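Local structure of chitin binding domain (Burkholderia pseudomallei, 3UAM) at residues 112-117 with 183-188; 118-123 with 177-182; 128-133 with 154-159. The protein probably binds chitin and may cleave such polysaccharides oxidatively at a copper site, as lytic polysaccharide monooxygenases do. One frame throughout, in Å; residues are numbered along the deposited sequence.

Contact 1 of 3, residues 112-117 with 183-188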
loop_
_atom_site.group_PDB
_atom_site.type_symbol
_atom_site.label_atom_id
_atom_site.label_comp_id
_atom_site.label_asym_id
_atom_site.label_seq_id
_atom_site.Cartn_x
_atom_site.Cartn_y
_atom_site.Cartn_z
ATOM N N GLN A 112 -5.111 -4.418 -18.805
ATOM C CA GLN A 112 -3.698 -4.178 -18.995
ATOM C C GLN A 112 -2.790 -4.884 -17.968
ATOM O O GLN A 112 -3.053 -4.821 -16.764
ATOM C CB GLN A 112 -3.448 -2.667 -18.912
ATOM C CG GLN A 112 -2.052 -2.253 -19.299
ATOM C CD GLN A 112 -1.762 -0.823 -18.913
ATOM O OE1 GLN A 112 -2.569 0.083 -19.158
ATOM N NE2 GLN A 112 -0.610 -0.618 -18.292
ATOM N N SER A 113 -1.729 -5.532 -18.457
ATOM C CA SER A 113 -0.692 -6.105 -17.591
ATOM C C SER A 113 0.099 -4.986 -16.948
ATOM O O SER A 113 0.588 -4.105 -17.631
ATOM C CB SER A 113 0.284 -6.995 -18.364
ATOM O OG SER A 113 -0.388 -8.012 -19.050
ATOM N N LEU A 114 0.194 -5.007 -15.637
ATOM C CA LEU A 114 0.829 -3.929 -14.910
ATOM C C LEU A 114 1.881 -4.540 -14.022
ATOM O O LEU A 114 1.602 -5.471 -13.274
ATOM C CB LEU A 114 -0.202 -3.181 -14.064
ATOM C CG LEU A 114 0.268 -1.874 -13.419
ATOM C CD1 LEU A 114 0.563 -0.839 -14.490
ATOM C CD2 LEU A 114 -0.791 -1.374 -12.457
ATOM N N GLN A 115 3.101 -4.046 -14.149
ATOM C CA GLN A 115 4.194 -4.490 -13.310
ATOM C C GLN A 115 4.379 -3.477 -12.177
ATOM O O GLN A 115 4.519 -2.272 -12.415
ATOM C CB GLN A 115 5.457 -4.606 -14.162
ATOM C CG GLN A 115 6.553 -5.442 -13.553
ATOM C CD GLN A 115 7.484 -6.010 -14.611
ATOM O OE1 GLN A 115 8.352 -5.299 -15.082
ATOM N NE2 GLN A 115 7.299 -7.302 -14.988
ATOM N N ILE A 116 4.349 -3.958 -10.950
ATOM C CA ILE A 116 4.587 -3.125 -9.774
ATOM C C ILE A 116 5.979 -3.417 -9.234
ATOM O O ILE A 116 6.348 -4.609 -9.084
ATOM C CB ILE A 116 3.613 -3.455 -8.631
ATOM C CG1 ILE A 116 2.155 -3.450 -9.111
ATOM C CG2 ILE A 116 3.825 -2.505 -7.443
ATOM C CD1 ILE A 116 1.664 -2.131 -9.636
ATOM N N SER A 117 6.758 -2.365 -8.963
ATOM C CA SER A 117 8.048 -2.530 -8.319
ATOM C C SER A 117 8.086 -1.807 -6.975
ATOM O O SER A 117 7.882 -0.598 -6.905
ATOM C CB SER A 117 9.187 -2.005 -9.195
ATOM O OG SER A 117 9.367 -2.780 -10.372
ATOM N N PHE A 183 0.287 -8.221 -12.588
ATOM C CA PHE A 183 -1.078 -8.718 -12.711
ATOM C C PHE A 183 -1.860 -7.895 -13.730
ATOM O O PHE A 183 -1.382 -6.866 -14.201
ATOM C CB PHE A 183 -1.777 -8.693 -11.346
ATOM C CG PHE A 183 -1.567 -7.425 -10.565
ATOM C CD1 PHE A 183 -2.351 -6.319 -10.794
ATOM C CD2 PHE A 183 -0.615 -7.368 -9.546
ATOM C CE1 PHE A 183 -2.177 -5.163 -10.048
ATOM C CE2 PHE A 183 -0.425 -6.206 -8.803
ATOM C CZ PHE A 183 -1.209 -5.103 -9.055
ATOM N N ASN A 184 -3.067 -8.338 -14.044
ATOM C CA ASN A 184 -3.899 -7.622 -14.983
ATOM C C ASN A 184 -4.843 -6.724 -14.243
ATOM O O ASN A 184 -5.498 -7.161 -13.291
ATOM C CB ASN A 184 -4.700 -8.586 -15.840
ATOM C CG ASN A 184 -3.816 -9.403 -16.736
ATOM O OD1 ASN A 184 -3.434 -10.512 -16.381
ATOM N ND2 ASN A 184 -3.433 -8.841 -17.884
ATOM N N LEU A 185 -4.938 -5.476 -14.688
ATOM C CA LEU A 185 -5.929 -4.564 -14.139
ATOM C C LEU A 185 -7.325 -5.031 -14.550
ATOM O O LEU A 185 -7.505 -5.549 -15.655
ATOM C CB LEU A 185 -5.692 -3.123 -14.639
ATOM C CG LEU A 185 -4.411 -2.416 -14.205
ATOM C CD1 LEU A 185 -4.285 -1.035 -14.863
ATOM C CD2 LEU A 185 -4.348 -2.321 -12.688
ATOM N N PRO A 186 -8.323 -4.824 -13.679
ATOM C CA PRO A 186 -9.697 -5.192 -14.032
ATOM C C PRO A 186 -10.333 -4.167 -14.982
ATOM O O PRO A 186 -9.666 -3.249 -15.441
ATOM C CB PRO A 186 -10.401 -5.199 -12.680
ATOM C CG PRO A 186 -9.678 -4.157 -11.895
ATOM C CD PRO A 186 -8.259 -4.142 -12.380
ATOM N N THR A 187 -11.617 -4.346 -15.262
ATOM C CA THR A 187 -12.394 -3.461 -16.127
ATOM C C THR A 187 -12.869 -2.210 -15.374
ATOM O O THR A 187 -13.604 -2.318 -14.397
ATOM C CB THR A 187 -13.618 -4.223 -16.661
ATOM O OG1 THR A 187 -13.153 -5.365 -17.395
ATOM C CG2 THR A 187 -14.522 -3.329 -17.566
ATOM N N ARG A 188 -12.424 -1.039 -15.819
ATOM C CA ARG A 188 -12.771 0.248 -15.190
ATOM C C ARG A 188 -12.724 1.365 -16.244
ATOM O O ARG A 188 -12.122 1.208 -17.311
ATOM C CB ARG A 188 -11.773 0.616 -14.078
ATOM C CG ARG A 188 -11.709 -0.273 -12.833
ATOM C CD ARG A 188 -12.975 -0.205 -12.014
ATOM N NE ARG A 188 -12.870 -0.914 -10.748
ATOM C CZ ARG A 188 -12.992 -2.233 -10.581
ATOM N NH1 ARG A 188 -13.199 -3.034 -11.613
ATOM N NH2 ARG A 188 -12.889 -2.766 -9.368
#
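Leu114 and Phe183 face each other as an antiparallel hydrogen-bonded pair, each using its own N-H and C=O. Leu114 N gives a hydrogen bond of 2.8 Å to Phe183 O, and Phe183 N returns one of 3.1 Å to Leu114 O. The next pair, Ser113 with Asn184, is non-hydrogen-bonded, and its CA atoms come within 4.4 Å of each other. Just past the end of strand 179-184, Leu185 N adds a third bond to Gln112 O at 2.9 Å; its N-H...O angle of 171° is nearly straight.

The side chains divide between the two faces of the sheet. On the face of Leu114 and Phe183, CD2 of Leu114 meets CD2 of Leu185 at 3.7 Å, the two leucines passing at a slant. Phe183 carries CG between its backbone N and carbonyl carbon (chi1 45°), and the far end of its ring reaches Ile116: Phe183 CZ lies 3.7 Å from Ile116 CG1. Ser113 and Asn184 both lie exposed on the other face, with Ser113 OG 3.4 Å from Asn184 ND2.

Two of the polar side chains are held from outside the segments. Asn184 ND2 is hydrogen-bonded to Gly111 O, and Gln112 OE1 to Arg109 N, which joins the Gln112 side chain back to the chain just before strand 113-121. Against the apolar face lies strand 126-133, whose Tyr131 touches both Ile116 and the Phe183 ring.

The chemistry is thus two-sided: leucine, isoleucine and phenylalanine face the interior between the two sheets of this LPMO-type beta-sandwich, polar groups face outward, and the backbone bonds pair N-H with C=O groups where strand 179-184 gives way to loop.

Contact 2 of 3, residues 118-123 with 177-182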
loop_
_atom_site.group_PDB
_atom_site.type_symbol
_atom_site.label_atom_id
_atom_site.label_comp_id
_atom_site.label_asym_id
_atom_site.label_seq_id
_atom_site.Cartn_x
_atom_site.Cartn_y
_atom_site.Cartn_z
ATOM N N TRP A 118 8.392 -2.559 -5.932
ATOM C CA TRP A 118 8.771 -2.018 -4.607
ATOM C C TRP A 118 10.259 -1.908 -4.451
ATOM O O TRP A 118 10.992 -2.795 -4.883
ATOM C CB TRP A 118 8.303 -2.933 -3.508
ATOM C CG TRP A 118 6.822 -2.963 -3.305
ATOM C CD1 TRP A 118 5.876 -3.717 -4.000
ATOM C CD2 TRP A 118 6.064 -2.238 -2.291
ATOM N NE1 TRP A 118 4.629 -3.494 -3.497
ATOM C CE2 TRP A 118 4.676 -2.603 -2.481
ATOM C CE3 TRP A 118 6.395 -1.335 -1.283
ATOM C CZ2 TRP A 118 3.670 -2.086 -1.680
ATOM C CZ3 TRP A 118 5.376 -0.830 -0.486
ATOM C CH2 TRP A 118 4.047 -1.195 -0.687
ATOM N N SER A 119 10.721 -0.822 -3.824
ATOM C CA SER A 119 12.107 -0.711 -3.378
ATOM C C SER A 119 12.100 -0.415 -1.887
ATOM O O SER A 119 11.074 -0.016 -1.332
ATOM C CB SER A 119 12.860 0.368 -4.130
ATOM O OG SER A 119 14.258 0.223 -3.933
ATOM N N TYR A 120 13.256 -0.603 -1.265
ATOM C CA TYR A 120 13.371 -0.656 0.176
ATOM C C TYR A 120 14.707 -0.100 0.630
ATOM O O TYR A 120 15.646 0.060 -0.152
ATOM C CB TYR A 120 13.287 -2.117 0.689
ATOM C CG TYR A 120 12.127 -2.942 0.190
ATOM C CD1 TYR A 120 10.855 -2.827 0.760
ATOM C CD2 TYR A 120 12.293 -3.850 -0.850
ATOM C CE1 TYR A 120 9.800 -3.585 0.311
ATOM C CE2 TYR A 120 11.241 -4.618 -1.310
ATOM C CZ TYR A 120 9.993 -4.486 -0.724
ATOM O OH TYR A 120 8.955 -5.260 -1.167
ATOM N N SER A 121 14.764 0.186 1.914
ATOM C CA SER A 121 16.017 0.200 2.634
ATOM C C SER A 121 15.811 -0.647 3.910
ATOM O O SER A 121 14.791 -0.478 4.610
ATOM C CB SER A 121 16.415 1.633 2.953
ATOM O OG SER A 121 17.668 1.635 3.575
ATOM N N MET A 122 16.736 -1.581 4.167
ATOM C CA MET A 122 16.685 -2.469 5.332
ATOM C C MET A 122 15.318 -3.145 5.415
ATOM O O MET A 122 14.578 -2.922 6.374
ATOM C CB MET A 122 16.967 -1.707 6.645
ATOM C CG MET A 122 18.154 -0.762 6.651
ATOM S SD MET A 122 19.755 -1.582 6.582
ATOM C CE MET A 122 20.882 -0.311 5.984
ATOM N N PRO A 123 14.975 -3.957 4.396
ATOM C CA PRO A 123 13.629 -4.499 4.296
ATOM C C PRO A 123 13.236 -5.365 5.466
ATOM O O PRO A 123 14.056 -6.038 6.060
ATOM C CB PRO A 123 13.655 -5.322 2.982
ATOM C CG PRO A 123 15.105 -5.524 2.669
ATOM C CD PRO A 123 15.805 -4.324 3.233
ATOM N N GLY A 177 16.002 -7.599 -2.640
ATOM C CA GLY A 177 16.060 -6.568 -3.664
ATOM C C GLY A 177 14.664 -6.065 -3.928
ATOM O O GLY A 177 13.737 -6.374 -3.176
ATOM N N GLU A 178 14.516 -5.275 -4.978
ATOM C CA GLU A 178 13.206 -4.838 -5.423
ATOM C C GLU A 178 12.251 -6.027 -5.541
ATOM O O GLU A 178 12.620 -7.086 -6.056
ATOM C CB GLU A 178 13.304 -4.151 -6.790
ATOM C CG GLU A 178 13.858 -2.719 -6.729
ATOM C CD GLU A 178 14.005 -2.090 -8.104
ATOM O OE1 GLU A 178 13.440 -2.658 -9.086
ATOM O OE2 GLU A 178 14.690 -1.055 -8.221
ATOM N N THR A 179 11.027 -5.833 -5.067
ATOM C CA THR A 179 9.962 -6.803 -5.271
ATOM C C THR A 179 9.171 -6.411 -6.527
ATOM O O THR A 179 8.633 -5.304 -6.614
ATOM C CB THR A 179 9.000 -6.845 -4.083
ATOM O OG1 THR A 179 9.747 -7.044 -2.870
ATOM C CG2 THR A 179 7.937 -7.974 -4.281
ATOM N N ILE A 180 9.099 -7.327 -7.481
ATOM C CA ILE A 180 8.410 -7.104 -8.736
ATOM C C ILE A 180 7.182 -8.016 -8.860
ATOM O O ILE A 180 7.303 -9.244 -8.897
ATOM C CB ILE A 180 9.362 -7.347 -9.898
ATOM C CG1 ILE A 180 10.586 -6.442 -9.720
ATOM C CG2 ILE A 180 8.684 -7.058 -11.230
ATOM C CD1 ILE A 180 11.856 -7.127 -10.121
ATOM N N HIS A 181 6.008 -7.400 -8.924
ATOM C CA HIS A 181 4.740 -8.116 -9.056
ATOM C C HIS A 181 4.113 -7.748 -10.355
ATOM O O HIS A 181 4.303 -6.628 -10.823
ATOM C CB HIS A 181 3.817 -7.749 -7.912
ATOM C CG HIS A 181 4.287 -8.276 -6.568
ATOM N ND1 HIS A 181 4.172 -7.571 -5.428
ATOM C CD2 HIS A 181 4.881 -9.492 -6.220
ATOM C CE1 HIS A 181 4.647 -8.305 -4.399
ATOM N NE2 HIS A 181 5.095 -9.471 -4.885
ATOM N N GLU A 182 3.359 -8.666 -10.942
ATOM C CA GLU A 182 2.660 -8.390 -12.203
ATOM C C GLU A 182 1.275 -9.000 -12.178
ATOM O O GLU A 182 1.106 -10.161 -11.811
ATOM C CB GLU A 182 3.440 -8.937 -13.417
ATOM C CG GLU A 182 2.815 -8.573 -14.773
ATOM C CD GLU A 182 3.787 -8.717 -15.941
ATOM O OE1 GLU A 182 4.479 -9.752 -15.995
ATOM O OE2 GLU A 182 3.882 -7.781 -16.795
HETATM O O HOH W 1 15.700 0.291 -6.113
#
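Tyr120 and Thr179 meet through their hydroxyls, and the tyrosine can be traced outward to that point. From its CB, CG is anti to the carbonyl carbon (chi1 -50°), and the far end of the ring comes near 177-182. Along one edge, CD2 and then CE2 of Tyr120 pass Gly177 O, CE2 at 3.6 Å, with the oxygen near the ring plane. Tyr120 CE2 also lies 3.2 Å from Thr179 OG1. At the tip, Tyr120 OH and Thr179 OG1 share a hydrogen bond of 2.6 Å in which either could donate, and OH has a second partner in Trp129 NE1.

Trp118 and Thr179 also pair through their backbones, as an antiparallel hydrogen-bonded pair. Trp118 N gives Thr179 O a hydrogen bond of 2.8 Å, while the return bond from Thr179 N to Trp118 O is more bent, 137° at the hydrogen. A water bridges the side chains of Ser119 and Glu178, lying 2.6 Å from Ser119 OG and donating to Glu178 OE2.

Strand 113-121 is the middle of a three-stranded antiparallel sheet, with 179-184 on one flank and 21-26 on the other. From this sheet Trp118 of 113-121 and His181 of 179-184 both project toward strand 126-133, where both hydrogen-bond to the Tyr131 hydroxyl.

Contact 3 of 3, residues 128-133 with 154-159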
loop_
_atom_site.group_PDB
_atom_site.type_symbol
_atom_site.label_atom_id
_atom_site.label_comp_id
_atom_site.label_asym_id
_atom_site.label_seq_id
_atom_site.Cartn_x
_atom_site.Cartn_y
_atom_site.Cartn_z
ATOM N N ARG A 128 3.008 -10.533 3.585
ATOM C CA ARG A 128 2.323 -10.420 2.301
ATOM C C ARG A 128 2.427 -9.014 1.686
ATOM O O ARG A 128 2.816 -8.047 2.347
ATOM C CB ARG A 128 0.850 -10.821 2.447
ATOM C CG ARG A 128 0.018 -9.841 3.263
ATOM C CD ARG A 128 -1.473 -10.184 3.376
ATOM N NE ARG A 128 -1.717 -11.468 4.041
ATOM C CZ ARG A 128 -1.523 -11.693 5.340
ATOM N NH1 ARG A 128 -1.050 -10.734 6.135
ATOM N NH2 ARG A 128 -1.785 -12.889 5.850
ATOM N N TRP A 129 2.090 -8.946 0.397
ATOM C CA TRP A 129 1.772 -7.724 -0.292
ATOM C C TRP A 129 0.385 -7.916 -0.830
ATOM O O TRP A 129 0.051 -8.992 -1.324
ATOM C CB TRP A 129 2.683 -7.515 -1.484
ATOM C CG TRP A 129 4.128 -7.316 -1.182
ATOM C CD1 TRP A 129 4.835 -6.118 -1.133
ATOM C CD2 TRP A 129 5.114 -8.353 -0.925
ATOM N NE1 TRP A 129 6.167 -6.348 -0.879
ATOM C CE2 TRP A 129 6.399 -7.663 -0.742
ATOM C CE3 TRP A 129 5.074 -9.737 -0.864
ATOM C CZ2 TRP A 129 7.570 -8.355 -0.487
ATOM C CZ3 TRP A 129 6.264 -10.426 -0.602
ATOM C CH2 TRP A 129 7.487 -9.735 -0.414
ATOM N N THR A 130 -0.428 -6.876 -0.739
ATOM C CA THR A 130 -1.815 -6.923 -1.150
ATOM C C THR A 130 -2.086 -5.699 -2.028
ATOM O O THR A 130 -1.514 -4.618 -1.778
ATOM C CB THR A 130 -2.762 -6.865 0.058
ATOM O OG1 THR A 130 -2.580 -8.030 0.882
ATOM C CG2 THR A 130 -4.184 -6.890 -0.439
ATOM N N TYR A 131 -2.910 -5.887 -3.057
ATOM C CA TYR A 131 -3.294 -4.817 -3.958
ATOM C C TYR A 131 -4.815 -4.698 -3.972
ATOM O O TYR A 131 -5.504 -5.634 -4.291
ATOM C CB TYR A 131 -2.735 -5.058 -5.349
ATOM C CG TYR A 131 -1.224 -5.144 -5.332
ATOM C CD1 TYR A 131 -0.458 -3.993 -5.455
ATOM C CD2 TYR A 131 -0.569 -6.357 -5.155
ATOM C CE1 TYR A 131 0.918 -4.043 -5.426
ATOM C CE2 TYR A 131 0.814 -6.412 -5.137
ATOM C CZ TYR A 131 1.555 -5.240 -5.264
ATOM O OH TYR A 131 2.936 -5.225 -5.228
ATOM N N TRP A 132 -5.299 -3.517 -3.628
ATOM C CA TRP A 132 -6.721 -3.205 -3.522
ATOM C C TRP A 132 -7.102 -2.190 -4.573
ATOM O O TRP A 132 -6.318 -1.277 -4.882
ATOM C CB TRP A 132 -7.031 -2.605 -2.130
ATOM C CG TRP A 132 -6.572 -3.442 -0.956
ATOM C CD1 TRP A 132 -5.351 -3.379 -0.281
ATOM C CD2 TRP A 132 -7.329 -4.516 -0.283
ATOM N NE1 TRP A 132 -5.324 -4.312 0.752
ATOM C CE2 TRP A 132 -6.473 -5.026 0.783
ATOM C CE3 TRP A 132 -8.579 -5.077 -0.461
ATOM C CZ2 TRP A 132 -6.867 -6.074 1.603
ATOM C CZ3 TRP A 132 -8.968 -6.127 0.372
ATOM C CH2 TRP A 132 -8.135 -6.599 1.399
ATOM N N ILE A 133 -8.321 -2.303 -5.095
ATOM C CA ILE A 133 -8.760 -1.483 -6.207
ATOM C C ILE A 133 -10.123 -0.867 -5.846
ATOM O O ILE A 133 -10.990 -1.525 -5.226
ATOM C CB ILE A 133 -8.854 -2.297 -7.522
ATOM C CG1 ILE A 133 -9.155 -1.393 -8.717
ATOM C CG2 ILE A 133 -9.929 -3.372 -7.419
ATOM C CD1 ILE A 133 -8.036 -0.488 -9.147
ATOM N N LEU A 154 -7.515 -7.141 -5.369
ATOM C CA LEU A 154 -7.218 -7.434 -6.764
ATOM C C LEU A 154 -6.171 -8.549 -6.837
ATOM O O LEU A 154 -6.302 -9.471 -7.625
ATOM C CB LEU A 154 -6.725 -6.173 -7.485
ATOM C CG LEU A 154 -6.274 -6.354 -8.937
ATOM C CD1 LEU A 154 -7.428 -6.932 -9.783
ATOM C CD2 LEU A 154 -5.767 -5.017 -9.455
ATOM N N LYS A 155 -5.165 -8.485 -5.970
ATOM C CA LYS A 155 -4.114 -9.496 -5.947
ATOM C C LYS A 155 -3.432 -9.566 -4.577
ATOM O O LYS A 155 -3.265 -8.551 -3.899
ATOM C CB LYS A 155 -3.088 -9.205 -7.041
ATOM C CG LYS A 155 -2.011 -10.272 -7.178
ATOM C CD LYS A 155 -2.397 -11.303 -8.198
ATOM C CE LYS A 155 -1.308 -12.335 -8.342
ATOM N NZ LYS A 155 -1.874 -13.346 -9.261
ATOM N N VAL A 156 -3.073 -10.778 -4.167
ATOM C CA VAL A 156 -2.366 -10.980 -2.911
ATOM C C VAL A 156 -1.138 -11.834 -3.231
ATOM O O VAL A 156 -1.251 -12.801 -3.988
ATOM C CB VAL A 156 -3.245 -11.715 -1.874
ATOM C CG1 VAL A 156 -2.491 -11.904 -0.569
ATOM C CG2 VAL A 156 -4.568 -10.973 -1.618
ATOM N N TYR A 157 0.010 -11.487 -2.649
ATOM C CA TYR A 157 1.186 -12.361 -2.655
ATOM C C TYR A 157 1.528 -12.700 -1.211
ATOM O O TYR A 157 1.980 -11.833 -0.448
ATOM C CB TYR A 157 2.370 -11.658 -3.321
ATOM C CG TYR A 157 2.154 -11.341 -4.780
ATOM C CD1 TYR A 157 1.533 -10.161 -5.159
ATOM C CD2 TYR A 157 2.596 -12.224 -5.786
ATOM C CE1 TYR A 157 1.335 -9.848 -6.492
ATOM C CE2 TYR A 157 2.381 -11.933 -7.132
ATOM C CZ TYR A 157 1.757 -10.728 -7.468
ATOM O OH TYR A 157 1.553 -10.392 -8.774
ATOM N N LEU A 158 1.296 -13.950 -0.832
ATOM C CA LEU A 158 1.467 -14.388 0.543
ATOM C C LEU A 158 2.742 -15.195 0.729
ATOM O O LEU A 158 2.929 -16.199 0.042
ATOM C CB LEU A 158 0.285 -15.260 0.939
ATOM C CG LEU A 158 0.302 -15.925 2.329
ATOM C CD1 LEU A 158 0.327 -14.895 3.456
ATOM C CD2 LEU A 158 -0.874 -16.890 2.467
ATOM N N ASN A 159 3.592 -14.780 1.672
ATOM C CA ASN A 159 4.743 -15.599 2.094
ATOM C C ASN A 159 4.232 -16.617 3.094
ATOM O O ASN A 159 3.486 -16.270 3.983
ATOM C CB ASN A 159 5.859 -14.743 2.724
ATOM C CG ASN A 159 6.667 -13.984 1.692
ATOM O OD1 ASN A 159 6.721 -14.382 0.530
ATOM N ND2 ASN A 159 7.312 -12.885 2.115
#
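Tyr131 and Tyr157 make the dense part of this contact, with Trp129 beside them. CE2 of Tyr131 approaches CE1 of Tyr157 at 3.7 Å, near the plane of the Tyr157 ring, and the two side chains slant past each other. Trp129 crosses Tyr157 at about a right angle, bringing its CE3 to 4.1 Å from Tyr157 CB. Trp129 CZ3 in turn lies 3.8 Å from Asn159 ND2, with ring and amide planes 88° apart; that ND2 is hydrogen-bonded to Thr126 O.

The opposite face is looser. Thr130 OG1 and Val156 CG1 are 4.1 Å apart, and Val156 is exposed. Leu158 CD1 rests 3.8 Å from Arg128 NH2, while the guanidinium's salt bridges go to Asp63, Asp65 and Asp199.

Backbone pairing is regular at Trp129 and Tyr157, where Tyr157 N to Trp129 O is almost straight at 176°, and continues to Tyr131 N, which bonds Lys155 O at 2.8 Å. On the carbonyl side a classic beta bulge appears: Leu154 N and Lys155 N both make weak bonds to Tyr131 O. Aromatic side chains thus line the face turned to the sheet of 179-184, Tyr157 stacking there on His181, whereas on the other face three carboxylates probably offset the charge of the buried arginine.

In the fold
From the N terminus, strand 21-26 comes first and later flanks strand 113-121. That strand supplies one side of contact 1 and then of contact 2; after a turn the chain runs into strand 126-133, and contact 3 closes the shortest loop when 155-158 folds back, with 20 residues between its segments. Strand 179-184 then closes contact 2 and, further along, contact 1. The loops therefore nest, 3 inside 2 inside 1, without crossing. Contacts 1 and 2 are consecutive lengths of one strand pair, continuous through Ile116 N and His181 O, whereas contact 3 belongs to the second sheet, its centre 13 to 14 Å from theirs.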